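PDB 1YUZ: nigerythrin from Desulfovibrio vulgaris subsp. vulgaris, which shows NADH peroxidase activity in vitro and carries a hemerythrin-like diiron centre together with a rubredoxin-like iron centre. Local coordinates for residues L173-G178 and D197-Y202; G27-N32 and E133-A138. All coordinates share one frame; numbering follows the deposited sequence.

Contact 1: L173-G178 and D197-Y202. With FE (Fe (III) ion), chain H.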
# COMPACT_ATOMS: atom_id res chain seq x y z
N LEU B 173 -7.70 -15.64 -8.49
CA LEU B 173 -7.08 -16.12 -7.27
C LEU B 173 -6.43 -17.48 -7.49
O LEU B 173 -7.04 -18.39 -8.06
CB LEU B 173 -8.13 -16.25 -6.17
CG LEU B 173 -7.66 -16.85 -4.84
CD1 LEU B 173 -6.64 -15.93 -4.19
CD2 LEU B 173 -8.85 -17.05 -3.92
N CYS B 174 -5.20 -17.62 -7.03
CA CYS B 174 -4.48 -18.87 -7.16
C CYS B 174 -5.22 -19.96 -6.36
O CYS B 174 -5.85 -19.67 -5.35
CB CYS B 174 -3.07 -18.70 -6.63
SG CYS B 174 -2.09 -20.20 -6.69
N PRO B 175 -5.14 -21.22 -6.81
CA PRO B 175 -5.82 -22.31 -6.09
C PRO B 175 -5.18 -22.68 -4.75
O PRO B 175 -5.88 -23.12 -3.83
CB PRO B 175 -5.74 -23.48 -7.08
CG PRO B 175 -5.57 -22.82 -8.40
CD PRO B 175 -4.65 -21.68 -8.12
N ILE B 176 -3.86 -22.53 -4.64
CA ILE B 176 -3.17 -22.92 -3.41
C ILE B 176 -2.44 -21.85 -2.61
O ILE B 176 -1.84 -22.14 -1.58
CB ILE B 176 -2.18 -24.07 -3.70
CG1 ILE B 176 -1.11 -23.60 -4.69
CG2 ILE B 176 -2.94 -25.28 -4.25
CD1 ILE B 176 0.00 -24.62 -4.89
N CYS B 177 -2.47 -20.61 -3.08
CA CYS B 177 -1.86 -19.53 -2.31
C CYS B 177 -2.74 -18.31 -2.49
O CYS B 177 -3.70 -18.34 -3.25
CB CYS B 177 -0.40 -19.28 -2.73
SG CYS B 177 -0.11 -18.21 -4.15
N GLY B 178 -2.42 -17.24 -1.78
CA GLY B 178 -3.25 -16.05 -1.85
C GLY B 178 -3.03 -15.09 -2.99
O GLY B 178 -3.62 -14.01 -3.00
N ASP B 197 -4.69 -21.25 -15.82
CA ASP B 197 -5.92 -22.01 -15.99
C ASP B 197 -6.44 -22.71 -14.74
O ASP B 197 -7.55 -23.24 -14.74
CB ASP B 197 -5.77 -23.03 -17.14
CG ASP B 197 -5.12 -24.32 -16.69
OD1 ASP B 197 -4.05 -24.26 -16.07
OD2 ASP B 197 -5.69 -25.40 -16.97
N THR B 198 -5.66 -22.70 -13.66
CA THR B 198 -6.09 -23.33 -12.41
C THR B 198 -6.69 -22.30 -11.44
O THR B 198 -7.26 -22.67 -10.42
CB THR B 198 -4.93 -24.05 -11.69
OG1 THR B 198 -3.97 -23.09 -11.23
CG2 THR B 198 -4.24 -25.03 -12.64
N PHE B 199 -6.55 -21.03 -11.78
CA PHE B 199 -7.06 -19.95 -10.94
C PHE B 199 -8.58 -19.87 -10.95
O PHE B 199 -9.23 -20.36 -11.87
CB PHE B 199 -6.51 -18.60 -11.41
CG PHE B 199 -5.11 -18.31 -10.97
CD1 PHE B 199 -4.07 -19.20 -11.21
CD2 PHE B 199 -4.82 -17.11 -10.33
CE1 PHE B 199 -2.77 -18.90 -10.83
CE2 PHE B 199 -3.52 -16.80 -9.95
CZ PHE B 199 -2.49 -17.69 -10.20
N THR B 200 -9.12 -19.23 -9.92
CA THR B 200 -10.56 -19.04 -9.82
C THR B 200 -10.83 -17.56 -10.04
O THR B 200 -10.19 -16.70 -9.42
CB THR B 200 -11.10 -19.45 -8.43
OG1 THR B 200 -11.00 -20.87 -8.30
CG2 THR B 200 -12.55 -19.03 -8.27
N ALA B 201 -11.75 -17.26 -10.94
CA ALA B 201 -12.09 -15.89 -11.28
C ALA B 201 -13.14 -15.29 -10.36
O ALA B 201 -14.12 -15.94 -9.99
CB ALA B 201 -12.58 -15.82 -12.73
N TYR B 202 -12.91 -14.04 -9.98
CA TYR B 202 -13.82 -13.28 -9.14
C TYR B 202 -14.24 -12.04 -9.91
O TYR B 202 -13.39 -11.14 -10.11
CB TYR B 202 -13.15 -12.90 -7.81
CG TYR B 202 -12.97 -14.08 -6.88
CD1 TYR B 202 -11.95 -15.02 -7.09
CD2 TYR B 202 -13.85 -14.30 -5.82
CE1 TYR B 202 -11.83 -16.14 -6.28
CE2 TYR B 202 -13.74 -15.43 -5.01
CZ TYR B 202 -12.72 -16.35 -5.25
OH TYR B 202 -12.62 -17.48 -4.48
OXT TYR B 202 -15.40 -12.00 -10.36
FE FE H . -0.00 -19.45 -6.07
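F199 carries its CG anti to its own carbonyl carbon (chi1 -80°), which lays the ring against C174, whose SG stands anti to the backbone N (chi1 178°) and reaches the iron instead. The pair belongs to the rubredoxin-like iron site, and the approach is a CH-pi contact: C174 CA sits 3.6 Å from the centroid of the F199 ring, 12° off the normal and so over the middle of one face. Further out, C174 CB meets the ring at its CZ corner, while the sulfur lies oblique to the ring, 4.8 Å from its centroid. The F199 ring also packs edge-to-face with F186 and touches C189. The backbones hold this geometry as a short antiparallel pair. L173 N donates to T200 O at 2.9 Å, and T200 N returns a bond to L173 O. Beyond the pair, L173 rests its CB on Y202 CE1 and turns CD2 toward the tyrosine hydroxyl; L173 and Y202 also touch helix 60-87, which places the iron domain against the four-helix bundle. The next residue after C174, P175, brings its CD to 4.0 Å from F199 CD1. The ferric iron is bound by C174 SG and C177 SG, and C189 and C192 complete its four cysteine ligands. I176 N points at C174 SG across 3.6 Å, a long N-H...S bond to the ligand sulfur.

Contact 2: G27-N32 and E133-A138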
# COMPACT_ATOMS: atom_id res chain seq x y z
N GLY B 27 5.43 -16.35 20.07
CA GLY B 27 5.55 -17.48 20.98
C GLY B 27 6.15 -18.63 20.21
O GLY B 27 6.93 -18.41 19.28
N SER B 28 5.81 -19.85 20.59
CA SER B 28 6.32 -21.02 19.88
C SER B 28 5.69 -21.00 18.50
O SER B 28 4.68 -20.33 18.29
CB SER B 28 5.93 -22.30 20.61
OG SER B 28 4.53 -22.48 20.58
N THR B 29 6.26 -21.74 17.56
CA THR B 29 5.69 -21.77 16.22
C THR B 29 4.25 -22.28 16.26
O THR B 29 3.40 -21.81 15.51
CB THR B 29 6.54 -22.64 15.28
OG1 THR B 29 7.79 -21.98 15.04
CG2 THR B 29 5.82 -22.86 13.96
N LEU B 30 3.97 -23.23 17.15
CA LEU B 30 2.62 -23.75 17.27
C LEU B 30 1.68 -22.62 17.68
O LEU B 30 0.60 -22.46 17.11
CB LEU B 30 2.55 -24.86 18.33
CG LEU B 30 1.14 -25.40 18.59
CD1 LEU B 30 0.57 -25.96 17.29
CD2 LEU B 30 1.17 -26.47 19.67
N GLU B 31 2.10 -21.83 18.66
CA GLU B 31 1.29 -20.71 19.13
C GLU B 31 1.14 -19.67 18.01
O GLU B 31 0.07 -19.09 17.84
CB GLU B 31 1.94 -20.05 20.36
CG GLU B 31 2.03 -20.96 21.58
CD GLU B 31 2.68 -20.28 22.77
OE1 GLU B 31 3.80 -19.75 22.63
OE2 GLU B 31 2.07 -20.28 23.86
N ASN B 32 2.22 -19.44 17.26
CA ASN B 32 2.18 -18.47 16.18
C ASN B 32 1.24 -18.91 15.06
O ASN B 32 0.53 -18.08 14.48
CB ASN B 32 3.59 -18.23 15.62
CG ASN B 32 4.53 -17.68 16.67
OD1 ASN B 32 4.09 -17.03 17.62
ND2 ASN B 32 5.82 -17.93 16.50
N GLU B 133 13.57 -22.14 15.13
CA GLU B 133 13.15 -23.40 15.75
C GLU B 133 13.24 -24.58 14.79
O GLU B 133 12.85 -25.70 15.13
CB GLU B 133 11.71 -23.29 16.27
CG GLU B 133 11.47 -22.20 17.30
CD GLU B 133 10.12 -22.33 17.99
OE1 GLU B 133 9.11 -22.62 17.32
OE2 GLU B 133 10.07 -22.13 19.23
N GLY B 134 13.75 -24.33 13.59
CA GLY B 134 13.90 -25.40 12.61
C GLY B 134 12.61 -25.99 12.07
O GLY B 134 12.60 -27.13 11.61
N ASN B 135 11.52 -25.23 12.12
CA ASN B 135 10.25 -25.73 11.62
C ASN B 135 10.09 -25.30 10.16
O ASN B 135 9.44 -24.29 9.87
CB ASN B 135 9.09 -25.18 12.45
CG ASN B 135 7.80 -25.93 12.22
OD1 ASN B 135 7.46 -26.26 11.09
ND2 ASN B 135 7.07 -26.20 13.30
N SER B 136 10.69 -26.06 9.25
CA SER B 136 10.65 -25.75 7.83
C SER B 136 9.24 -25.73 7.24
O SER B 136 8.96 -24.93 6.34
CB SER B 136 11.51 -26.75 7.05
OG SER B 136 10.98 -28.06 7.14
N LYS B 137 8.36 -26.59 7.73
CA LYS B 137 6.99 -26.62 7.24
C LYS B 137 6.30 -25.29 7.53
O LYS B 137 5.60 -24.74 6.68
CB LYS B 137 6.21 -27.77 7.88
CG LYS B 137 6.69 -29.15 7.46
CD LYS B 137 5.77 -30.25 7.98
CE LYS B 137 6.14 -31.60 7.39
NZ LYS B 137 5.23 -32.70 7.81
N ALA B 138 6.52 -24.77 8.73
CA ALA B 138 5.92 -23.51 9.14
C ALA B 138 6.55 -22.36 8.35
O ALA B 138 5.86 -21.43 7.96
CB ALA B 138 6.12 -23.29 10.63
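T29 and E133 meet through a single carboxylate oxygen. E133 OE1 accepts from T29 OG1 at 2.7 Å and from T29 N at 3.0 Å, the hydroxyl on the anti side and the amide on the syn side, both tilted out of the carboxylate plane toward the same face. Two bonds from one residue thus grip this oxygen and fix the rotation of the glutamate end. The threonine can supply both donors because its OG1 lies beside its own backbone N (chi1 -69°), and the same rotation sends CG2 the other way, over A138 CB at 3.4 Å, a tight methyl-methyl contact, and to N135 ND2 at 3.6 Å. A130 of helix 104-132 touches both T29 and A138.

Behind these side chains stand two helix starts. S28 is the N-cap of helix 29-56: its OG accepts from E31 N at 3.2 Å, and S28 N donates to E31 OE1, using the anti lone pair, which completes a capping box. N32 reaches back as well, its OD1 accepting a hydrogen bond from G27 N. Across the contact, N135 caps helix 136-161, its OD1 receiving A138 N from above the carbonyl plane, and G134, with positive phi, ends the preceding helix in a Schellman motif. The capped start of helix 29-56, set against the short connection between helices 104-132 and 136-161, closes one end of the ferritin-like four-helix bundle, away from the iron sites.

Overall arrangement
From the N terminus, a stretch without helix or strand leads to helix 29-56, where contact 2 begins; the chain then runs through helices 60-87 and 104-132 before residues 133-138 come back to it, closing a loop of 100 residues, mostly helical, at one end of the bundle. Helix 136-161 follows and leads into the rubredoxin-like part. There contact 1 closes a much shorter loop of 18 residues, joining the end of strand 171-173 to the C-terminal strand 200-201. The two loops lie in series, neither nested nor crossing, and the centres of the two contacts are about 27 Å apart: contact 2 ties together helix ends, contact 1 the small iron domain.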